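Local coordinates for protein Exo-arabinanase (Penicillium chrysogenum, PDB 3A72) that probably acts as a six-bladed beta-propeller exo-arabinanase, trimming alpha-1,5-linked arabinan from a chain end, and binds arabinobiose in its central pocket, at residues A49-I54 with W64-R69; V193-Y198 with E246-A251; G326-V331 with V346-L351; V221-S226 with P264-Y269. All blocks are in the same frame, centred on the assembly; numbering follows the deposited sequence.

Contact 1: A49-I54 with W64-R69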
# COMPACT_ATOMS: atom_id res chain seq x y z
N ALA A 49 23.93 -0.72 -1.89
CA ALA A 49 22.66 -1.23 -1.34
C ALA A 49 21.45 -0.64 -2.10
O ALA A 49 21.46 0.52 -2.53
CB ALA A 49 22.55 -0.87 0.13
N VAL A 50 20.41 -1.46 -2.23
CA VAL A 50 19.20 -1.02 -2.91
C VAL A 50 18.58 0.20 -2.19
O VAL A 50 18.77 0.45 -1.00
CB VAL A 50 18.19 -2.16 -3.05
CG1 VAL A 50 18.68 -3.22 -4.03
CG2 VAL A 50 17.80 -2.76 -1.68
N TYR A 51 17.81 0.96 -2.99
CA TYR A 51 17.18 2.19 -2.57
C TYR A 51 15.78 2.25 -3.13
O TYR A 51 15.42 1.49 -4.05
CB TYR A 51 18.05 3.43 -3.07
CG TYR A 51 18.23 3.36 -4.58
CD1 TYR A 51 17.27 3.81 -5.48
CD2 TYR A 51 19.36 2.82 -5.13
CE1 TYR A 51 17.41 3.72 -6.84
CE2 TYR A 51 19.52 2.72 -6.50
CZ TYR A 51 18.54 3.18 -7.36
OH TYR A 51 18.72 3.06 -8.71
N PHE A 52 14.98 3.20 -2.67
CA PHE A 52 13.67 3.48 -3.27
C PHE A 52 13.75 4.72 -4.17
O PHE A 52 14.02 5.81 -3.68
CB PHE A 52 12.60 3.68 -2.23
CG PHE A 52 12.28 2.46 -1.38
CD1 PHE A 52 12.05 1.21 -1.96
CD2 PHE A 52 12.19 2.58 -0.00
CE1 PHE A 52 11.75 0.11 -1.15
CE2 PHE A 52 11.87 1.50 0.79
CZ PHE A 52 11.65 0.26 0.20
N PRO A 53 13.54 4.56 -5.47
CA PRO A 53 13.56 5.71 -6.38
C PRO A 53 12.28 6.51 -6.22
O PRO A 53 11.25 5.95 -5.95
CB PRO A 53 13.63 5.09 -7.76
CG PRO A 53 13.00 3.75 -7.60
CD PRO A 53 13.29 3.30 -6.18
N ILE A 54 12.40 7.83 -6.45
CA ILE A 54 11.23 8.72 -6.39
C ILE A 54 11.10 9.37 -7.74
O ILE A 54 11.98 10.17 -8.13
CB ILE A 54 11.37 9.75 -5.27
CG1 ILE A 54 11.63 9.15 -3.91
CG2 ILE A 54 10.15 10.66 -5.24
CD1 ILE A 54 10.54 8.29 -3.36
N TRP A 64 7.21 11.37 -16.75
CA TRP A 64 7.82 11.00 -15.45
C TRP A 64 9.31 11.24 -15.47
O TRP A 64 9.98 10.98 -16.49
CB TRP A 64 7.57 9.50 -15.12
CG TRP A 64 6.08 9.28 -14.94
CD1 TRP A 64 5.17 9.01 -15.92
CD2 TRP A 64 5.35 9.34 -13.71
NE1 TRP A 64 3.90 8.90 -15.38
CE2 TRP A 64 3.99 9.09 -14.03
CE3 TRP A 64 5.71 9.58 -12.37
CZ2 TRP A 64 3.01 9.09 -13.04
CZ3 TRP A 64 4.72 9.56 -11.40
CH2 TRP A 64 3.41 9.32 -11.73
N ASN A 65 9.88 11.70 -14.38
CA ASN A 65 11.31 11.88 -14.23
C ASN A 65 11.73 11.55 -12.82
O ASN A 65 11.04 11.91 -11.87
CB ASN A 65 11.71 13.36 -14.47
CG ASN A 65 11.53 13.74 -15.93
OD1 ASN A 65 12.40 13.48 -16.79
ND2 ASN A 65 10.44 14.39 -16.22
N GLU A 66 12.89 10.92 -12.67
CA GLU A 66 13.44 10.69 -11.33
C GLU A 66 13.86 12.01 -10.70
O GLU A 66 14.57 12.81 -11.33
CB GLU A 66 14.64 9.72 -11.47
CG GLU A 66 15.14 9.26 -10.07
CD GLU A 66 16.12 8.12 -10.13
OE1 GLU A 66 16.99 8.16 -10.97
OE2 GLU A 66 16.10 7.14 -9.36
N ILE A 67 13.46 12.21 -9.45
CA ILE A 67 13.84 13.40 -8.72
C ILE A 67 14.76 13.14 -7.53
O ILE A 67 15.50 14.02 -7.14
CB ILE A 67 12.63 14.24 -8.29
CG1 ILE A 67 11.67 13.55 -7.33
CG2 ILE A 67 11.87 14.73 -9.52
CD1 ILE A 67 10.71 14.52 -6.62
N SER A 68 14.72 11.95 -6.95
CA SER A 68 15.55 11.62 -5.77
C SER A 68 15.50 10.10 -5.59
O SER A 68 14.76 9.38 -6.27
CB SER A 68 15.09 12.33 -4.53
OG SER A 68 13.79 11.85 -4.16
N ARG A 69 16.33 9.66 -4.65
CA ARG A 69 16.36 8.28 -4.18
C ARG A 69 16.45 8.26 -2.67
O ARG A 69 17.17 9.10 -2.09
CB ARG A 69 17.57 7.52 -4.79
CG ARG A 69 17.49 7.41 -6.28
CD ARG A 69 18.82 6.90 -6.84
NE ARG A 69 18.70 6.82 -8.27
CZ ARG A 69 19.60 6.40 -9.12
NH1 ARG A 69 20.75 5.95 -8.63
NH2 ARG A 69 19.35 6.39 -10.40
O HOH W 1 16.93 4.60 -10.04
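R69 lies over one face of the Y51 ring on a beta-propeller blade, where strand 52-57 and the outermost strand 65-70 make an antiparallel hairpin. The ring and guanidinium planes are only 5° apart, yet the two groups are staggered. R69 CD makes a CH-pi contact 3.8 Å from the Y51 ring centroid, offset toward the rim, whereas Y51 OH sits above the middle of the guanidinium. A long arginine suits the place because its chain, extended from CG to NE, offers methylenes to the ring before its charge reaches the hydroxyl.

E66 on the same strand fixes the rotation of that charge. R69 grips it side-on with two nitrogens: NE, 2.8 Å from E66 OE2 in a salt bridge, comes from above the carboxylate plane, and NH2, 3.0 Å from E66 OE1, on the syn side. Water 1 ties this pair back to the tyrosine, bonding to Y51 OH at 2.7 Å and donating to E66 OE2.

On the strand backbone, I67 and S68 both face I54, a classic beta bulge. I67 N reaches I54 O at 2.8 Å, almost straight at 173°, and I54 N donates to S68 O at 2.8 Å, while the bond from S68 N is weak. The extra residue is consistent with E66 and R69, three apart, gathering on one side of the strand. S68 OG, hydrogen-bonded to G125 O and W128 NE1, rests 3.4 Å from I54 CB.

Contact 2: V193-Y198 with E246-A251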
# COMPACT_ATOMS: atom_id res chain seq x y z
N VAL A 193 -0.38 -2.94 18.68
CA VAL A 193 -1.80 -3.24 18.85
C VAL A 193 -2.21 -4.25 17.81
O VAL A 193 -2.06 -4.01 16.62
CB VAL A 193 -2.64 -1.96 18.75
CG1 VAL A 193 -4.12 -2.28 18.89
CG2 VAL A 193 -2.22 -0.98 19.81
N GLU A 194 -2.73 -5.40 18.25
CA GLU A 194 -3.23 -6.40 17.31
C GLU A 194 -4.55 -5.98 16.71
O GLU A 194 -5.50 -5.66 17.43
CB GLU A 194 -3.39 -7.75 18.01
CG GLU A 194 -2.11 -8.25 18.61
CD GLU A 194 -1.17 -8.79 17.60
OE1 GLU A 194 -1.47 -9.15 16.45
OE2 GLU A 194 0.00 -9.01 18.02
N ASP A 195 -4.64 -5.94 15.41
CA ASP A 195 -5.85 -5.55 14.70
C ASP A 195 -6.62 -6.75 14.15
O ASP A 195 -7.83 -6.83 14.32
CB ASP A 195 -5.47 -4.57 13.58
CG ASP A 195 -5.11 -3.22 14.08
OD1 ASP A 195 -5.59 -2.81 15.17
OD2 ASP A 195 -4.34 -2.51 13.35
N VAL A 196 -5.90 -7.63 13.45
CA VAL A 196 -6.53 -8.77 12.82
C VAL A 196 -5.75 -10.03 13.21
O VAL A 196 -4.57 -10.18 12.82
CB VAL A 196 -6.65 -8.63 11.30
CG1 VAL A 196 -7.26 -9.91 10.71
CG2 VAL A 196 -7.46 -7.41 10.92
N THR A 197 -6.39 -10.89 13.98
CA THR A 197 -5.89 -12.19 14.37
C THR A 197 -6.98 -13.22 14.17
O THR A 197 -8.17 -12.90 14.32
CB THR A 197 -5.40 -12.24 15.83
OG1 THR A 197 -6.50 -12.20 16.69
CG2 THR A 197 -4.49 -11.07 16.18
N TYR A 198 -6.57 -14.45 13.89
CA TYR A 198 -7.52 -15.59 13.72
C TYR A 198 -7.03 -16.78 14.52
O TYR A 198 -5.83 -16.98 14.72
CB TYR A 198 -7.67 -15.95 12.21
CG TYR A 198 -8.44 -14.90 11.46
CD1 TYR A 198 -9.83 -14.81 11.62
CD2 TYR A 198 -7.87 -13.96 10.62
CE1 TYR A 198 -10.57 -13.85 10.99
CE2 TYR A 198 -8.60 -13.02 9.98
CZ TYR A 198 -9.96 -12.97 10.15
OH TYR A 198 -10.66 -11.99 9.49
N GLU A 246 -8.05 3.29 15.11
CA GLU A 246 -7.19 2.53 16.02
C GLU A 246 -7.90 1.27 16.61
O GLU A 246 -7.22 0.55 17.37
CB GLU A 246 -6.69 3.41 17.16
CG GLU A 246 -5.71 4.47 16.68
CD GLU A 246 -5.18 5.37 17.77
OE1 GLU A 246 -4.78 4.83 18.84
OE2 GLU A 246 -5.08 6.57 17.53
N ASN A 247 -9.16 1.06 16.28
CA ASN A 247 -9.87 -0.08 16.80
C ASN A 247 -10.45 -0.87 15.65
O ASN A 247 -11.55 -0.57 15.12
CB ASN A 247 -10.98 0.36 17.79
CG ASN A 247 -11.68 -0.85 18.40
OD1 ASN A 247 -11.40 -2.01 18.09
ND2 ASN A 247 -12.59 -0.56 19.33
N ILE A 248 -9.68 -1.86 15.24
CA ILE A 248 -10.03 -2.76 14.12
C ILE A 248 -10.44 -4.15 14.64
O ILE A 248 -11.29 -4.83 14.03
CB ILE A 248 -8.82 -2.87 13.15
CG1 ILE A 248 -8.36 -1.47 12.67
CG2 ILE A 248 -9.08 -3.80 12.01
CD1 ILE A 248 -9.43 -0.68 11.89
N ALA A 249 -9.86 -4.58 15.77
CA ALA A 249 -10.04 -5.94 16.24
C ALA A 249 -11.48 -6.23 16.61
O ALA A 249 -11.93 -7.40 16.60
CB ALA A 249 -9.12 -6.20 17.41
N SER A 250 -12.26 -5.24 17.01
CA SER A 250 -13.63 -5.45 17.43
C SER A 250 -14.60 -5.53 16.25
O SER A 250 -15.75 -5.82 16.45
CB SER A 250 -14.05 -4.37 18.40
OG SER A 250 -14.10 -3.10 17.79
N ALA A 251 -14.15 -5.25 15.03
CA ALA A 251 -15.00 -5.27 13.85
C ALA A 251 -14.94 -6.64 13.22
O ALA A 251 -13.84 -7.13 12.90
CB ALA A 251 -14.54 -4.19 12.88
O HOH W 2 -7.65 -3.00 16.83
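D195 and I248 meet through their beta carbons, D195 CB lying 3.8 Å from I248 CB as the two side chains pass obliquely. I248 CG1, anti to the carbonyl carbon (chi1 -55°), brushes the D195 carboxylate, while I248 CG2 touches V196 CG2 at 4.1 Å. The branched isoleucine can thus touch D195 with both arms and reach V196 with CG2. Beside it the small A249 lets the backbones come close, so that A249 CA makes a CA-H...O contact of 3.1 Å with D195 O; its methyl also packs on the carbonyl oxygens of D195 and E194.

No direct hydrogen bond joins the two segments. Water 2 supplies the link, donating to D195 OD1 at 2.7 Å and accepting from I248 N at 2.8 Å.

Further out, a type I turn from I248 to A251, closed by A251 N on I248 O at 3.1 Å, shapes the loop, and S250 OG bonds to N247 OD1 just before it. E246 anchors this part of the loop, its OE2 in a salt bridge with K160 and its O accepting from H180 NE2. On the other side, D195 and V196 form a classic bulge opposite M178 in the outermost strand of a propeller blade.

The seam between this blade and the next is thus joined by van der Waals contacts, a CA-H...O contact and a bridging water, which satisfies a carboxylate oxygen and a loop N-H that do not bond directly.

Contact 3: G326-V331 with V346-L351; sequences GRYLVV and VSVMDL
R327 grips D350 side-on with two nitrogens, R327 NE to D350 OD1 and R327 NH2 to D350 OD2, each at 2.9 Å and on the syn side of the carboxylate. The first bond is nearly straight, at 176°. This salt bridge closes one end of the antiparallel hairpin 328-333/344-350, part of the propeller blade completed by the N-terminal strand 6-10. An aspartate suits the spot doubly: D350 is also the N-cap of helix 351-354, its OD1 accepting from K352 N. With CG anti to the backbone N (chi1 -177°), its carboxylate is carried toward the arginine.

Y328 OH lies over the centre of the R327 guanidinium and shares water 3 with D350 OD2, the water 3.0 Å from the phenol oxygen.

Between the strands, L329 and M349 exchange a pair of backbone bonds, as do V331 and S347, and L351 N continues the pattern to R327 O at 2.8 Å. Beta-branched valines, well suited to strands, share one face with Y328 and D350, V330 CG1 meeting V346 CG2 at 3.7 Å and V330 CG2 touching V348 CG2. On the other face L329 CB packs on L351 CD2, and the flexible thioether of M349 settles with SD 4.0 Å from V331 CG2 and 4.2 Å from L329 CD2.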
# COMPACT_ATOMS: atom_id res chain seq x y z
N GLY A 326 -12.18 14.87 -7.39
CA GLY A 326 -12.02 13.41 -7.35
C GLY A 326 -12.41 12.67 -8.61
O GLY A 326 -12.74 11.50 -8.57
N ARG A 327 -12.32 13.36 -9.74
CA ARG A 327 -12.78 12.80 -10.99
C ARG A 327 -11.89 11.72 -11.61
O ARG A 327 -12.40 10.90 -12.36
CB ARG A 327 -12.91 13.98 -11.99
CG ARG A 327 -13.42 13.51 -13.36
CD ARG A 327 -13.83 14.76 -14.21
NE ARG A 327 -14.07 14.27 -15.58
CZ ARG A 327 -14.36 15.11 -16.57
NH1 ARG A 327 -14.52 16.39 -16.36
NH2 ARG A 327 -14.51 14.59 -17.77
N TYR A 328 -10.59 11.73 -11.38
CA TYR A 328 -9.65 10.87 -12.10
C TYR A 328 -9.00 9.89 -11.14
O TYR A 328 -8.59 10.21 -10.04
CB TYR A 328 -8.60 11.74 -12.80
CG TYR A 328 -9.20 12.61 -13.88
CD1 TYR A 328 -9.47 12.10 -15.14
CD2 TYR A 328 -9.57 13.92 -13.57
CE1 TYR A 328 -10.03 12.88 -16.12
CE2 TYR A 328 -10.14 14.71 -14.59
CZ TYR A 328 -10.36 14.18 -15.83
OH TYR A 328 -10.95 14.94 -16.81
N LEU A 329 -8.88 8.63 -11.63
CA LEU A 329 -8.28 7.54 -10.89
C LEU A 329 -6.95 7.08 -11.51
O LEU A 329 -6.93 6.68 -12.68
CB LEU A 329 -9.23 6.35 -10.90
CG LEU A 329 -8.75 5.10 -10.14
CD1 LEU A 329 -8.72 5.32 -8.64
CD2 LEU A 329 -9.60 3.91 -10.52
N VAL A 330 -5.88 7.09 -10.74
CA VAL A 330 -4.61 6.46 -11.08
C VAL A 330 -4.67 5.00 -10.73
O VAL A 330 -5.09 4.63 -9.62
CB VAL A 330 -3.50 7.16 -10.30
CG1 VAL A 330 -2.24 6.33 -10.16
CG2 VAL A 330 -3.15 8.51 -10.94
N VAL A 331 -4.21 4.16 -11.67
CA VAL A 331 -4.06 2.73 -11.49
C VAL A 331 -2.61 2.39 -11.88
O VAL A 331 -2.24 2.55 -13.04
CB VAL A 331 -5.08 1.91 -12.31
CG1 VAL A 331 -4.98 0.46 -11.90
CG2 VAL A 331 -6.47 2.46 -12.18
N VAL A 346 1.40 3.24 -15.44
CA VAL A 346 0.25 3.87 -14.87
C VAL A 346 -0.79 4.17 -15.96
O VAL A 346 -0.46 4.54 -17.08
CB VAL A 346 0.66 5.16 -14.13
CG1 VAL A 346 1.26 6.19 -15.06
CG2 VAL A 346 -0.47 5.76 -13.33
N SER A 347 -2.06 3.99 -15.55
CA SER A 347 -3.20 4.45 -16.33
C SER A 347 -4.00 5.44 -15.48
O SER A 347 -3.95 5.39 -14.26
CB SER A 347 -4.07 3.29 -16.76
OG SER A 347 -3.37 2.35 -17.56
N VAL A 348 -4.74 6.32 -16.17
CA VAL A 348 -5.65 7.25 -15.52
C VAL A 348 -7.00 7.05 -16.15
O VAL A 348 -7.14 7.07 -17.38
CB VAL A 348 -5.16 8.71 -15.66
CG1 VAL A 348 -6.16 9.66 -15.01
CG2 VAL A 348 -3.80 8.88 -15.02
N MET A 349 -8.02 6.85 -15.33
CA MET A 349 -9.38 6.66 -15.74
C MET A 349 -10.23 7.83 -15.35
O MET A 349 -10.08 8.41 -14.29
CB MET A 349 -9.95 5.35 -15.08
CG MET A 349 -9.11 4.12 -15.36
SD MET A 349 -9.70 2.67 -14.49
CE MET A 349 -11.19 2.28 -15.39
N ASP A 350 -11.19 8.17 -16.24
CA ASP A 350 -12.14 9.27 -16.02
C ASP A 350 -13.36 8.73 -15.33
O ASP A 350 -14.20 8.09 -15.97
CB ASP A 350 -12.48 9.95 -17.33
CG ASP A 350 -13.40 11.14 -17.16
OD1 ASP A 350 -13.84 11.42 -16.03
OD2 ASP A 350 -13.63 11.86 -18.20
N LEU A 351 -13.46 8.94 -14.02
CA LEU A 351 -14.56 8.41 -13.20
C LEU A 351 -15.90 9.03 -13.57
O LEU A 351 -16.95 8.41 -13.26
CB LEU A 351 -14.25 8.55 -11.72
CG LEU A 351 -12.96 7.82 -11.28
CD1 LEU A 351 -12.67 8.17 -9.80
CD2 LEU A 351 -13.03 6.35 -11.53
O HOH W 3 -11.44 13.38 -19.32

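Contact 4: V221-S226 with P264-Y269. With AHR (alpha-L-arabinofuranose), chain B.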
# COMPACT_ATOMS: atom_id res chain seq x y z
N VAL A 221 -9.10 -2.91 4.38
CA VAL A 221 -9.14 -4.05 3.49
C VAL A 221 -7.82 -4.82 3.63
O VAL A 221 -6.76 -4.27 3.91
CB VAL A 221 -9.42 -3.61 2.04
CG1 VAL A 221 -8.25 -2.88 1.39
CG2 VAL A 221 -9.89 -4.78 1.16
N TYR A 222 -7.93 -6.14 3.41
CA TYR A 222 -6.78 -7.03 3.55
C TYR A 222 -7.03 -8.29 2.75
O TYR A 222 -8.16 -8.59 2.34
CB TYR A 222 -6.57 -7.37 5.00
CG TYR A 222 -7.69 -8.00 5.81
CD1 TYR A 222 -7.70 -9.35 6.12
CD2 TYR A 222 -8.71 -7.20 6.31
CE1 TYR A 222 -8.72 -9.91 6.89
CE2 TYR A 222 -9.70 -7.75 7.12
CZ TYR A 222 -9.71 -9.08 7.40
OH TYR A 222 -10.71 -9.57 8.23
N GLU A 223 -5.93 -9.04 2.49
CA GLU A 223 -6.06 -10.41 2.00
C GLU A 223 -6.17 -11.31 3.21
O GLU A 223 -5.43 -11.16 4.19
CB GLU A 223 -4.90 -10.82 1.08
CG GLU A 223 -3.54 -10.86 1.78
CD GLU A 223 -2.39 -11.31 0.91
OE1 GLU A 223 -2.49 -11.25 -0.36
OE2 GLU A 223 -1.36 -11.72 1.53
N TYR A 224 -7.07 -12.28 3.16
CA TYR A 224 -7.26 -13.22 4.27
C TYR A 224 -6.75 -14.59 3.76
O TYR A 224 -7.51 -15.36 3.21
CB TYR A 224 -8.70 -13.21 4.77
CG TYR A 224 -8.98 -14.13 5.92
CD1 TYR A 224 -8.04 -14.93 6.57
CD2 TYR A 224 -10.26 -14.25 6.41
CE1 TYR A 224 -8.32 -15.75 7.60
CE2 TYR A 224 -10.58 -15.15 7.43
CZ TYR A 224 -9.60 -15.88 8.01
OH TYR A 224 -9.95 -16.78 8.98
N GLY A 225 -5.47 -14.87 4.01
CA GLY A 225 -4.93 -16.20 3.68
C GLY A 225 -5.49 -17.22 4.65
O GLY A 225 -5.39 -17.09 5.88
N SER A 226 -6.08 -18.31 4.12
CA SER A 226 -6.59 -19.39 4.92
C SER A 226 -6.85 -20.58 4.02
O SER A 226 -7.11 -20.46 2.82
CB SER A 226 -7.89 -18.98 5.60
OG SER A 226 -8.41 -19.96 6.51
N PRO A 264 -12.18 -12.06 -5.90
CA PRO A 264 -10.85 -11.40 -5.97
C PRO A 264 -9.92 -11.92 -4.89
O PRO A 264 -10.33 -12.14 -3.74
CB PRO A 264 -11.16 -9.93 -5.78
CG PRO A 264 -12.50 -9.83 -5.31
CD PRO A 264 -13.23 -11.13 -5.47
N THR A 265 -8.65 -12.05 -5.23
CA THR A 265 -7.65 -12.54 -4.30
C THR A 265 -6.37 -11.74 -4.36
O THR A 265 -5.95 -11.25 -5.44
CB THR A 265 -7.32 -14.04 -4.53
OG1 THR A 265 -6.81 -14.20 -5.84
CG2 THR A 265 -8.53 -14.92 -4.32
N SER A 266 -5.73 -11.64 -3.20
CA SER A 266 -4.39 -11.14 -2.94
C SER A 266 -4.32 -9.60 -2.94
O SER A 266 -5.00 -8.89 -3.71
CB SER A 266 -3.35 -11.68 -3.88
OG SER A 266 -3.21 -13.09 -3.75
N SER A 267 -3.42 -9.10 -2.07
CA SER A 267 -2.84 -7.78 -2.17
C SER A 267 -3.79 -6.67 -2.59
O SER A 267 -3.65 -6.10 -3.67
CB SER A 267 -1.62 -7.80 -3.08
OG SER A 267 -1.93 -7.99 -4.45
N PRO A 268 -4.73 -6.33 -1.73
CA PRO A 268 -5.74 -5.32 -2.11
C PRO A 268 -5.21 -3.91 -2.04
O PRO A 268 -4.26 -3.58 -1.32
CB PRO A 268 -6.81 -5.51 -1.03
CG PRO A 268 -6.01 -5.91 0.20
CD PRO A 268 -4.95 -6.83 -0.35
N TYR A 269 -5.93 -3.02 -2.73
CA TYR A 269 -5.79 -1.59 -2.53
C TYR A 269 -7.20 -1.01 -2.58
O TYR A 269 -8.02 -1.46 -3.38
CB TYR A 269 -4.85 -0.95 -3.59
CG TYR A 269 -4.13 0.27 -3.00
CD1 TYR A 269 -2.84 0.12 -2.50
CD2 TYR A 269 -4.73 1.52 -2.88
CE1 TYR A 269 -2.17 1.18 -1.94
CE2 TYR A 269 -4.07 2.57 -2.29
CZ TYR A 269 -2.79 2.40 -1.83
OH TYR A 269 -2.08 3.42 -1.23
O5 AHR B . 6.02 -11.61 0.78
C5 AHR B . 5.46 -11.11 2.03
C4 AHR B . 4.08 -11.67 2.19
O4 AHR B . 3.24 -11.07 1.20
C3 AHR B . 3.45 -11.32 3.53
O3 AHR B . 3.78 -12.33 4.50
C2 AHR B . 1.94 -11.30 3.19
O2 AHR B . 1.19 -10.36 3.96
C1 AHR B . 1.89 -11.01 1.69
O1 AHR B . 1.19 -12.07 0.98
O HOH W 4 -1.40 -13.29 -1.64
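The sugar-binding pocket includes E223, whose carboxylate works in two directions here: one oxygen turns to the arabinofuranose and the other to the loop at S266 and S267. The sugar's anomeric hydroxyl O1 donates to E223 OE2 at 2.6 Å. The same ligand is also hydrogen-bonded to E151 and Q176. A carboxylate so close to the anomeric centre is consistent with a part in cleaving the glycosidic bond, though the contact alone does not prove it.

E223 OE1 accepts from two donors. S267 N reaches it at 2.9 Å, on the anti side and 34° out of the carboxylate plane, and water 4 donates to it at 2.6 Å. That water is 2.8 Å from S266 OG, so the two serines form a second shell that steadies the acid, one through its backbone and one through water. E223 CG sits between the backbone N and the carbonyl carbon (chi1 64°), and the extended chain beyond it gives the length needed to span from strand to sugar. Serine suits position 267 as well, because its OG bonds to T315 N.

P268 supplies the apolar half of the contact. Its CB packs on V221 CG2 at 3.8 Å, its CG lies 3.6 Å from Y222 CA, and its CD faces the E223 backbone N; the compact ring packs against the strand, the V221 and P268 side chains passing in opposite directions.

Strand 218-225 is flanked in its blade by strands 204-212 and 237-242. Residues 264-268 end the loop that leads from strand 254-255 into strand 269-273 of the next blade, with P268 also touching L237.

Contact 4 lies at the ligand itself, through E223, whereas contact 2 stands one step back, the side chain of V196 being about 11 Å from a bound arabinofuranose. These two touch: Y198 OH of contact 2 is 2.7 Å from Y222 OH of contact 4, probably hydrogen-bonded, and the Y198 ring stacks on Y224. Their segments alternate along the chain, and their centres are 16 Å apart. Contacts 1 and 3 are hairpins of adjoining blades, meeting where W64 NE1 packs 3.8 Å from V346 CG1. The side chain of F52 in contact 1 is nevertheless about 9 Å from a bound arabinofuranose. Contacts 1 and 2 lie on opposite sides of the chain's centre, their centres 34 Å apart.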